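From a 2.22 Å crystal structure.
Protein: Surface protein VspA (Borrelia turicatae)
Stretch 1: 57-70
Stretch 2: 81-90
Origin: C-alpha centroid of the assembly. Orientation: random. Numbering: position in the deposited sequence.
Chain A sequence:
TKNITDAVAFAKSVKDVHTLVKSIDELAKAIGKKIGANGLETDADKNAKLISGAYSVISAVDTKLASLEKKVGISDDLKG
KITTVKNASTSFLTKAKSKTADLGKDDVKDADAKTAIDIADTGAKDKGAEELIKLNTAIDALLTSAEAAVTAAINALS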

# COMPACT_ATOMS: atom_id res chain seq x y z
N VAL A 57 -3.15 5.61 5.02
CA VAL A 57 -2.85 4.21 4.80
C VAL A 57 -2.82 3.50 6.16
O VAL A 57 -3.36 2.43 6.29
CB VAL A 57 -1.50 4.01 4.06
CG1 VAL A 57 -1.06 2.56 4.10
CG2 VAL A 57 -1.61 4.49 2.61
N ILE A 58 -2.21 4.12 7.17
CA ILE A 58 -2.15 3.50 8.50
C ILE A 58 -3.52 3.48 9.16
O ILE A 58 -3.78 2.63 9.99
CB ILE A 58 -1.05 4.14 9.40
CG1 ILE A 58 0.32 3.98 8.77
CG2 ILE A 58 -1.02 3.48 10.79
CD1 ILE A 58 0.68 2.56 8.37
N SER A 59 -4.41 4.40 8.76
CA SER A 59 -5.77 4.46 9.31
C SER A 59 -6.53 3.28 8.74
O SER A 59 -7.32 2.67 9.43
CB SER A 59 -6.50 5.76 8.95
OG SER A 59 -5.97 6.85 9.68
N ALA A 60 -6.27 2.96 7.47
CA ALA A 60 -6.92 1.83 6.80
C ALA A 60 -6.44 0.55 7.47
O ALA A 60 -7.21 -0.37 7.68
CB ALA A 60 -6.58 1.80 5.31
N VAL A 61 -5.15 0.52 7.81
CA VAL A 61 -4.55 -0.63 8.48
C VAL A 61 -5.23 -0.86 9.83
O VAL A 61 -5.59 -1.99 10.16
CB VAL A 61 -3.05 -0.39 8.74
CG1 VAL A 61 -2.52 -1.34 9.80
CG2 VAL A 61 -2.27 -0.53 7.47
N ASP A 62 -5.40 0.21 10.59
CA ASP A 62 -6.03 0.16 11.91
C ASP A 62 -7.48 -0.37 11.82
O ASP A 62 -7.89 -1.19 12.65
CB ASP A 62 -6.05 1.56 12.55
CG ASP A 62 -6.29 1.51 14.05
OD1 ASP A 62 -5.33 1.23 14.80
OD2 ASP A 62 -7.40 1.75 14.56
N THR A 63 -8.21 0.08 10.82
CA THR A 63 -9.59 -0.34 10.59
C THR A 63 -9.64 -1.83 10.26
O THR A 63 -10.52 -2.54 10.74
CB THR A 63 -10.22 0.47 9.45
OG1 THR A 63 -10.29 1.85 9.81
CG2 THR A 63 -11.68 0.06 9.20
N LYS A 64 -8.70 -2.30 9.45
CA LYS A 64 -8.63 -3.71 9.06
C LYS A 64 -8.29 -4.62 10.24
O LYS A 64 -8.75 -5.74 10.32
CB LYS A 64 -7.62 -3.91 7.92
CG LYS A 64 -8.08 -3.31 6.59
CD LYS A 64 -6.93 -3.10 5.62
CE LYS A 64 -7.38 -2.36 4.36
NZ LYS A 64 -8.13 -3.23 3.43
N LEU A 65 -7.47 -4.12 11.15
CA LEU A 65 -7.07 -4.86 12.34
C LEU A 65 -8.23 -4.87 13.31
O LEU A 65 -8.43 -5.86 14.00
CB LEU A 65 -5.82 -4.22 12.98
CG LEU A 65 -4.55 -4.36 12.15
CD1 LEU A 65 -3.42 -3.45 12.65
CD2 LEU A 65 -4.09 -5.80 12.11
N ALA A 66 -9.00 -3.78 13.35
CA ALA A 66 -10.16 -3.68 14.23
C ALA A 66 -11.16 -4.77 13.83
O ALA A 66 -11.76 -5.42 14.69
CB ALA A 66 -10.80 -2.30 14.13
N SER A 67 -11.29 -4.99 12.53
CA SER A 67 -12.18 -6.01 12.00
C SER A 67 -11.63 -7.41 12.30
O SER A 67 -12.36 -8.30 12.70
CB SER A 67 -12.32 -5.84 10.48
OG SER A 67 -13.06 -6.90 9.90
N LEU A 68 -10.33 -7.60 12.10
CA LEU A 68 -9.68 -8.89 12.35
C LEU A 68 -9.80 -9.35 13.81
O LEU A 68 -9.96 -10.55 14.07
CB LEU A 68 -8.20 -8.84 11.96
CG LEU A 68 -7.84 -9.48 10.62
CD1 LEU A 68 -6.32 -9.62 10.54
CD2 LEU A 68 -8.53 -10.84 10.41
N GLU A 69 -9.69 -8.41 14.73
CA GLU A 69 -9.79 -8.67 16.17
C GLU A 69 -11.14 -9.28 16.56
O GLU A 69 -11.22 -10.01 17.54
CB GLU A 69 -9.68 -7.36 16.96
CG GLU A 69 -8.28 -6.89 17.25
CD GLU A 69 -8.27 -5.61 18.06
OE1 GLU A 69 -7.17 -5.18 18.51
OE2 GLU A 69 -9.37 -5.02 18.23
N LYS A 70 -12.19 -8.96 15.81
CA LYS A 70 -13.54 -9.46 16.06
C LYS A 70 -13.88 -10.75 15.32
O LYS A 70 -15.03 -11.19 15.35
CB LYS A 70 -14.56 -8.38 15.68
CG LYS A 70 -14.33 -7.01 16.36
CD LYS A 70 -14.74 -5.83 15.46
CE LYS A 70 -16.01 -5.16 15.93
NZ LYS A 70 -17.14 -6.13 16.07
N LYS A 81 -1.66 -11.37 19.08
CA LYS A 81 -0.65 -10.90 18.15
C LYS A 81 -1.26 -9.79 17.29
O LYS A 81 -0.56 -8.84 16.92
CB LYS A 81 -0.12 -12.03 17.28
CG LYS A 81 0.85 -12.94 17.99
CD LYS A 81 1.20 -14.15 17.15
CE LYS A 81 2.46 -14.85 17.66
NZ LYS A 81 2.17 -15.63 18.89
N ILE A 82 -2.56 -9.90 17.00
CA ILE A 82 -3.27 -8.90 16.21
C ILE A 82 -3.36 -7.63 17.03
O ILE A 82 -3.26 -6.55 16.48
CB ILE A 82 -4.73 -9.33 15.88
CG1 ILE A 82 -4.76 -10.47 14.88
CG2 ILE A 82 -5.57 -8.13 15.32
CD1 ILE A 82 -6.18 -11.14 14.77
N THR A 83 -3.61 -7.77 18.33
CA THR A 83 -3.72 -6.62 19.24
C THR A 83 -2.41 -5.87 19.31
O THR A 83 -2.42 -4.64 19.35
CB THR A 83 -4.20 -7.07 20.64
OG1 THR A 83 -5.54 -7.55 20.56
CG2 THR A 83 -4.30 -5.89 21.61
N THR A 84 -1.29 -6.59 19.33
CA THR A 84 0.02 -5.97 19.36
C THR A 84 0.18 -5.13 18.09
O THR A 84 0.73 -4.01 18.14
CB THR A 84 1.11 -7.03 19.46
OG1 THR A 84 0.99 -7.69 20.73
CG2 THR A 84 2.52 -6.41 19.48
N VAL A 85 -0.32 -5.63 16.96
CA VAL A 85 -0.23 -4.87 15.71
C VAL A 85 -1.12 -3.63 15.79
O VAL A 85 -0.68 -2.54 15.47
CB VAL A 85 -0.64 -5.65 14.43
CG1 VAL A 85 -0.17 -4.87 13.19
CG2 VAL A 85 -0.07 -7.07 14.40
N LYS A 86 -2.36 -3.82 16.24
CA LYS A 86 -3.31 -2.70 16.35
C LYS A 86 -2.90 -1.65 17.39
O LYS A 86 -3.29 -0.50 17.25
CB LYS A 86 -4.74 -3.17 16.59
CG LYS A 86 -5.72 -1.99 16.54
CD LYS A 86 -7.13 -2.37 16.16
CE LYS A 86 -8.14 -1.35 16.68
NZ LYS A 86 -7.64 0.07 16.65
N ASN A 87 -2.15 -2.04 18.41
CA ASN A 87 -1.68 -1.10 19.43
C ASN A 87 -0.67 -0.20 18.74
O ASN A 87 -0.61 0.99 18.99
CB ASN A 87 -0.96 -1.80 20.60
CG ASN A 87 -1.91 -2.54 21.58
OD1 ASN A 87 -3.12 -2.32 21.61
ND2 ASN A 87 -1.32 -3.41 22.40
N ALA A 88 0.15 -0.78 17.87
CA ALA A 88 1.17 -0.03 17.15
C ALA A 88 0.59 0.98 16.15
O ALA A 88 1.02 2.13 16.11
CB ALA A 88 2.17 -0.97 16.47
N SER A 89 -0.39 0.55 15.35
CA SER A 89 -1.01 1.44 14.37
C SER A 89 -1.78 2.57 15.08
O SER A 89 -1.81 3.70 14.60
CB SER A 89 -1.93 0.67 13.42
OG SER A 89 -3.01 0.04 14.10
N THR A 90 -2.40 2.26 16.22
CA THR A 90 -3.14 3.25 17.00
C THR A 90 -2.13 4.27 17.52
O THR A 90 -2.38 5.47 17.48
CB THR A 90 -3.91 2.55 18.16
OG1 THR A 90 -5.12 1.97 17.65
CG2 THR A 90 -4.41 3.54 19.18
O HOH W 1 -7.89 3.25 17.31

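The two helices run roughly antiparallel, at 149°, their axes 9.2 Å apart at closest approach; Asp-62 lies beside Ser-89, Leu-65 beside Lys-86 and Glu-69 beside Ile-82. Lys-86 has the most surface covered. Its side chain is a knob in the hole formed by Asp-62, Leu-65, Ala-66 and Glu-69, and a lysine suits such a place because its long aliphatic stem can pack while its charge reaches past. The stem lies against Leu-65 (CD of Lys-86 to CB of Leu-65, 3.9 Å) and the small Ala-66, whose CB is 3.8 Å from CE of Lys-86. At its tip, NZ of Lys-86 makes a salt bridge with OD2 of Asp-62 at 2.7 Å. The other carboxylate oxygen, OD1 of Asp-62, accepts a hydrogen bond of 2.7 Å from OG of Ser-89, a residue compact enough to fit as a knob itself. A water donates to both OD2 of Asp-62 and OG1 of Thr-90.

Ile-82 and Leu-65 lead the apolar part. Branched Ile-82 meets Glu-69 through CG2, 3.6 Å from CG of Glu-69, so that a methylene of an acidic residue serves as apolar surface; CD1 of Ile-82 lies 4.2 Å from CB of Leu-68. Leu-65, buried, fits among Ile-82, Val-85, Lys-86 and Ser-89, with its CD1 3.6 Å from CG1 of Val-85; leucine has no polar side-chain group to satisfy and can fill this hole with its methyls.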